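Local coordinates for protein protease VP4 (Blotched snakehead virus, PDB 2GEF) that acts as a viral serine protease with a Ser/Lys catalytic dyad and forms the VP4 part of a birnavirus structural polyprotein, at residues Tyr48-Gly53 against Ala142-Leu147; Ala154-Leu159 against Gly186-Gly191. All blocks are in the same frame, centred on the assembly; numbering follows the deposited sequence.

Contact 1 (Tyr48-Gly53 against Ala142-Leu147)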
loop_
_atom_site.group_PDB
_atom_site.type_symbol
_atom_site.label_atom_id
_atom_site.label_comp_id
_atom_site.label_asym_id
_atom_site.label_seq_id
_atom_site.Cartn_x
_atom_site.Cartn_y
_atom_site.Cartn_z
ATOM N N TYR A 48 -0.628 -3.330 -3.408
ATOM C CA TYR A 48 -2.040 -2.955 -3.485
ATOM C C TYR A 48 -2.043 -1.467 -3.739
ATOM O O TYR A 48 -1.067 -0.775 -3.414
ATOM C CB TYR A 48 -2.796 -3.210 -2.159
ATOM C CG TYR A 48 -3.226 -4.648 -1.829
ATOM C CD1 TYR A 48 -2.355 -5.736 -1.934
ATOM C CD2 TYR A 48 -4.478 -4.891 -1.383
ATOM C CE1 TYR A 48 -2.766 -7.043 -1.614
ATOM C CE2 TYR A 48 -4.898 -6.177 -1.092
ATOM C CZ TYR A 48 -4.079 -7.244 -1.204
ATOM O OH TYR A 48 -4.661 -8.533 -0.830
ATOM N N ILE A 49 -3.136 -0.996 -4.261
ATOM C CA ILE A 49 -3.319 0.407 -4.578
ATOM C C ILE A 49 -4.458 0.848 -3.771
ATOM O O ILE A 49 -5.374 0.109 -3.744
ATOM C CB ILE A 49 -3.586 0.750 -6.046
ATOM C CG1 ILE A 49 -3.324 2.268 -6.195
ATOM C CG2 ILE A 49 -5.012 0.236 -6.592
ATOM C CD1 ILE A 49 -3.392 2.754 -7.525
ATOM N N ALA A 50 -4.285 1.899 -2.960
ATOM C CA ALA A 50 -5.429 2.531 -2.273
ATOM C C ALA A 50 -5.959 3.623 -3.243
ATOM O O ALA A 50 -5.134 4.485 -3.755
ATOM C CB ALA A 50 -4.968 3.222 -1.081
ATOM N N VAL A 51 -7.277 3.610 -3.463
ATOM C CA VAL A 51 -7.954 4.709 -4.333
ATOM C C VAL A 51 -9.073 5.261 -3.546
ATOM O O VAL A 51 -9.808 4.529 -2.874
ATOM C CB VAL A 51 -8.424 4.145 -5.733
ATOM C CG1 VAL A 51 -8.706 5.380 -6.770
ATOM C CG2 VAL A 51 -7.256 3.402 -6.310
ATOM N N ARG A 52 -9.195 6.564 -3.561
ATOM C CA ARG A 52 -10.424 7.197 -2.958
ATOM C C ARG A 52 -11.749 6.917 -3.689
ATOM O O ARG A 52 -11.834 6.833 -4.906
ATOM C CB ARG A 52 -10.186 8.678 -2.589
ATOM C CG ARG A 52 -9.706 9.635 -3.769
ATOM C CD ARG A 52 -9.933 11.133 -3.476
ATOM N NE ARG A 52 -9.592 12.002 -4.637
ATOM C CZ ARG A 52 -8.367 12.394 -4.947
ATOM N NH1 ARG A 52 -8.254 13.198 -5.961
ATOM N NH2 ARG A 52 -7.247 11.930 -4.332
ATOM N N GLY A 53 -12.763 6.722 -2.867
ATOM C CA GLY A 53 -14.202 6.477 -3.244
ATOM C C GLY A 53 -14.366 4.961 -3.129
ATOM O O GLY A 53 -13.461 4.249 -2.703
ATOM N N ALA A 142 -3.543 8.290 3.080
ATOM C CA ALA A 142 -3.271 9.750 3.046
ATOM C C ALA A 142 -2.992 10.353 1.689
ATOM O O ALA A 142 -3.579 11.334 1.294
ATOM C CB ALA A 142 -2.082 10.111 3.918
ATOM N N LEU A 143 -1.929 9.898 1.074
ATOM C CA LEU A 143 -1.605 10.451 -0.271
ATOM C C LEU A 143 -2.840 10.190 -1.201
ATOM O O LEU A 143 -3.199 11.068 -2.018
ATOM C CB LEU A 143 -0.327 9.759 -0.779
ATOM C CG LEU A 143 0.751 10.064 0.268
ATOM C CD1 LEU A 143 2.055 9.554 -0.279
ATOM C CD2 LEU A 143 0.968 11.474 0.200
ATOM N N ALA A 144 -3.503 9.016 -1.080
ATOM C CA ALA A 144 -4.530 8.644 -2.077
ATOM C C ALA A 144 -5.745 9.474 -1.824
ATOM O O ALA A 144 -6.465 9.764 -2.715
ATOM C CB ALA A 144 -4.873 7.156 -2.093
ATOM N N SER A 145 -5.967 9.852 -0.596
ATOM C CA SER A 145 -7.088 10.685 -0.284
ATOM C C SER A 145 -6.804 12.180 -0.697
ATOM O O SER A 145 -7.718 12.979 -0.724
ATOM C CB SER A 145 -7.389 10.647 1.252
ATOM O OG SER A 145 -6.531 11.684 1.791
ATOM N N SER A 146 -5.563 12.548 -0.971
ATOM C CA SER A 146 -5.309 13.912 -1.317
ATOM C C SER A 146 -4.734 14.207 -2.691
ATOM O O SER A 146 -5.092 15.224 -3.269
ATOM C CB SER A 146 -4.614 14.708 -0.174
ATOM O OG SER A 146 -3.572 14.051 0.538
ATOM N N LEU A 147 -3.871 13.328 -3.214
ATOM C CA LEU A 147 -3.270 13.531 -4.547
ATOM C C LEU A 147 -4.117 13.305 -5.844
ATOM O O LEU A 147 -4.918 12.381 -5.937
ATOM C CB LEU A 147 -1.897 12.883 -4.626
ATOM C CG LEU A 147 -1.041 13.202 -3.373
ATOM C CD1 LEU A 147 0.263 12.521 -3.598
ATOM C CD2 LEU A 147 -0.745 14.806 -3.158
#

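Contact 2 (Ala154-Leu159 against Gly186-Gly191)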
loop_
_atom_site.group_PDB
_atom_site.type_symbol
_atom_site.label_atom_id
_atom_site.label_comp_id
_atom_site.label_asym_id
_atom_site.label_seq_id
_atom_site.Cartn_x
_atom_site.Cartn_y
_atom_site.Cartn_z
ATOM N N ALA A 154 6.239 2.883 -4.037
ATOM C CA ALA A 154 5.266 2.287 -3.082
ATOM C C ALA A 154 5.524 2.850 -1.711
ATOM O O ALA A 154 6.665 3.059 -1.308
ATOM C CB ALA A 154 5.414 0.732 -3.094
ATOM N N TYR A 155 4.512 2.983 -0.893
ATOM C CA TYR A 155 4.675 3.571 0.468
ATOM C C TYR A 155 4.327 2.631 1.629
ATOM O O TYR A 155 3.316 1.863 1.614
ATOM C CB TYR A 155 3.888 4.879 0.623
ATOM C CG TYR A 155 4.343 5.929 -0.380
ATOM C CD1 TYR A 155 5.386 6.784 -0.071
ATOM C CD2 TYR A 155 3.618 6.154 -1.618
ATOM C CE1 TYR A 155 5.851 7.810 -0.992
ATOM C CE2 TYR A 155 4.129 7.134 -2.592
ATOM C CZ TYR A 155 5.209 7.925 -2.245
ATOM O OH TYR A 155 5.787 8.840 -3.170
ATOM N N THR A 156 5.110 2.761 2.718
ATOM C CA THR A 156 4.838 1.960 3.945
ATOM C C THR A 156 5.142 2.745 5.208
ATOM O O THR A 156 6.173 3.434 5.326
ATOM C CB THR A 156 5.496 0.548 3.884
ATOM O OG1 THR A 156 4.765 -0.353 4.714
ATOM C CG2 THR A 156 7.062 0.527 4.199
ATOM N N GLY A 157 4.191 2.730 6.151
ATOM C CA GLY A 157 4.416 3.439 7.326
ATOM C C GLY A 157 3.107 3.643 8.036
ATOM O O GLY A 157 2.120 3.967 7.393
ATOM N N CYS A 158 3.078 3.316 9.332
ATOM C CA CYS A 158 1.946 3.750 10.162
ATOM C C CYS A 158 2.019 5.240 10.425
ATOM O O CYS A 158 3.077 5.886 10.223
ATOM C CB CYS A 158 1.839 2.982 11.470
ATOM S SG CYS A 158 1.734 1.247 11.238
ATOM N N LEU A 159 0.872 5.798 10.804
ATOM C CA LEU A 159 0.778 7.222 11.091
ATOM C C LEU A 159 0.400 7.507 12.537
ATOM O O LEU A 159 -0.472 6.860 13.105
ATOM C CB LEU A 159 -0.143 7.985 10.111
ATOM C CG LEU A 159 0.515 8.241 8.728
ATOM C CD1 LEU A 159 -0.493 8.899 7.875
ATOM C CD2 LEU A 159 1.715 9.171 8.898
ATOM N N GLY A 186 9.345 5.283 2.806
ATOM C CA GLY A 186 8.653 5.346 4.102
ATOM C C GLY A 186 9.548 5.024 5.282
ATOM O O GLY A 186 10.614 5.637 5.380
HETATM N N MSE A 187 9.072 4.201 6.246
HETATM C CA MSE A 187 9.940 3.931 7.383
HETATM C C MSE A 187 9.700 2.493 7.830
HETATM O O MSE A 187 8.525 2.094 8.039
HETATM C CB MSE A 187 9.643 4.823 8.617
HETATM C CG MSE A 187 9.978 6.233 8.604
HETATM SE SE MSE A 187 9.650 6.907 10.408
HETATM C CE MSE A 187 11.464 6.457 11.077
ATOM N N THR A 188 10.807 1.730 7.943
ATOM C CA THR A 188 10.771 0.356 8.383
ATOM C C THR A 188 11.773 0.112 9.514
ATOM O O THR A 188 12.732 0.881 9.620
ATOM C CB THR A 188 10.956 -0.565 7.304
ATOM O OG1 THR A 188 12.272 -0.410 6.780
ATOM C CG2 THR A 188 9.960 -0.307 6.246
ATOM N N GLN A 189 11.464 -0.843 10.398
ATOM C CA GLN A 189 12.432 -1.270 11.420
ATOM C C GLN A 189 13.756 -1.820 10.853
ATOM O O GLN A 189 14.765 -1.583 11.448
ATOM C CB GLN A 189 11.803 -2.187 12.487
ATOM C CG GLN A 189 10.552 -1.474 13.117
ATOM C CD GLN A 189 9.685 -2.385 13.953
ATOM O OE1 GLN A 189 10.172 -3.280 14.593
ATOM N NE2 GLN A 189 8.406 -2.088 14.023
ATOM N N ASP A 190 13.775 -2.480 9.707
ATOM C CA ASP A 190 15.056 -2.988 9.210
ATOM C C ASP A 190 15.736 -2.094 8.119
ATOM O O ASP A 190 16.618 -2.532 7.430
ATOM C CB ASP A 190 14.934 -4.481 8.758
ATOM C CG ASP A 190 13.869 -4.679 7.595
ATOM O OD1 ASP A 190 13.202 -3.647 7.330
ATOM O OD2 ASP A 190 13.597 -5.850 7.048
ATOM N N GLY A 191 15.365 -0.838 7.952
ATOM C CA GLY A 191 16.037 -0.028 6.889
ATOM C C GLY A 191 15.765 -0.572 5.475
ATOM O O GLY A 191 16.544 -0.350 4.526
#

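Contact 1 (Tyr48-Gly53 against Ala142-Leu147)
Strand 43-52 meets helix 138-146, whose N terminus follows closely on the nucleophile S136, through A50 and R52 of the strand and A144 of the helix and L147 just beyond it. The two short axes come within 7.0 Å and run 35° apart. At the inner end the short side chains let A144 CB pack directly against the A50 carbonyl, 3.2 Å from A50 O, and its distance to A50 CB is 4.1 Å. At the outer end R52 does the bonding. Its CG lies between the backbone N and the carbonyl carbon (chi1 57°), the chain is extended from CG to NE, and the turn at chi4 (-82°) sets the guanidinium edge toward the A144 and L147 carbonyls. R52 NH2 donates to A144 O (2.8 Å) and to L147 O (2.9 Å), standing above each carbonyl plane. Within the helical segment S145 OG and S146 OG reach A142 O from opposite faces of its plane. The partly exposed R52 thus gives two backbone carbonyls, A144 O and L147 O, a cationic donor, and its charge is probably favourable near the C-terminal part of the helix.

Contact 2 (Ala154-Leu159 against Gly186-Gly191)
T156 and G186 form a parallel beta bridge with their CA atoms 5.1 Å apart, and the backbone of 186-191 then leaves the pairing for a type I turn from T188 to G191. T156 O is the atom that joins the two segments. M187 N (of a selenomethionine) donates to T156 O at 3.1 Å, with an N-H...O angle of 157° and the donor tilted 21° from the carbonyl plane. G186 CA makes a CA-H...O contact with T156 O at 3.4 Å, possible because this glycine has no side chain in the way; its backbone angles are likewise of a kind that favours glycine. Although the side chains at the bridge diverge, T156 meets T188, two residues past its bridge partner: T156 CG2 and T188 CG2 touch at 3.6 Å, the two side chains crossing at about a right angle. T156 OG1 stands anti to the backbone N (chi1 -154°) and makes a weak hydrogen bond to NZ of K173, the other dyad residue, while the side chain also touches the nucleophile S136, to which G157, at the break in strand 154-160, hydrogen-bonds by its backbone. T188 OG1 bonds to E193 OE1, which holds that threonine as its methyl meets T156. The contact is buried: strand 154-160 lies between 163-165 and 184-186 in a mixed sheet, and Y155 packs on helices 138-146 and 200-209.

How the contacts relate
Along the chain, strand 43-52 comes first; the chain then passes through strands 67-69, 75-77 and 104-109 of the same sheet, and S136, before helix 138-146 returns to it, so contact 1 closes a long loop. Strand 154-160 follows that helix directly, and contact 2 closes a shorter loop, through strand 163-165 and the K173-bearing helix 170-178, at 186-191. The two loops run in series, neither nested nor crossed. Their centres are about 17 Å apart, yet they touch where L143 CD1 meets Y155 CE2 at 3.9 Å. Contact 1 ties helix 138-146 to the six-strand sheet; contact 2 pairs strand 154-160 with the end of strand 184-186 and the loop after it.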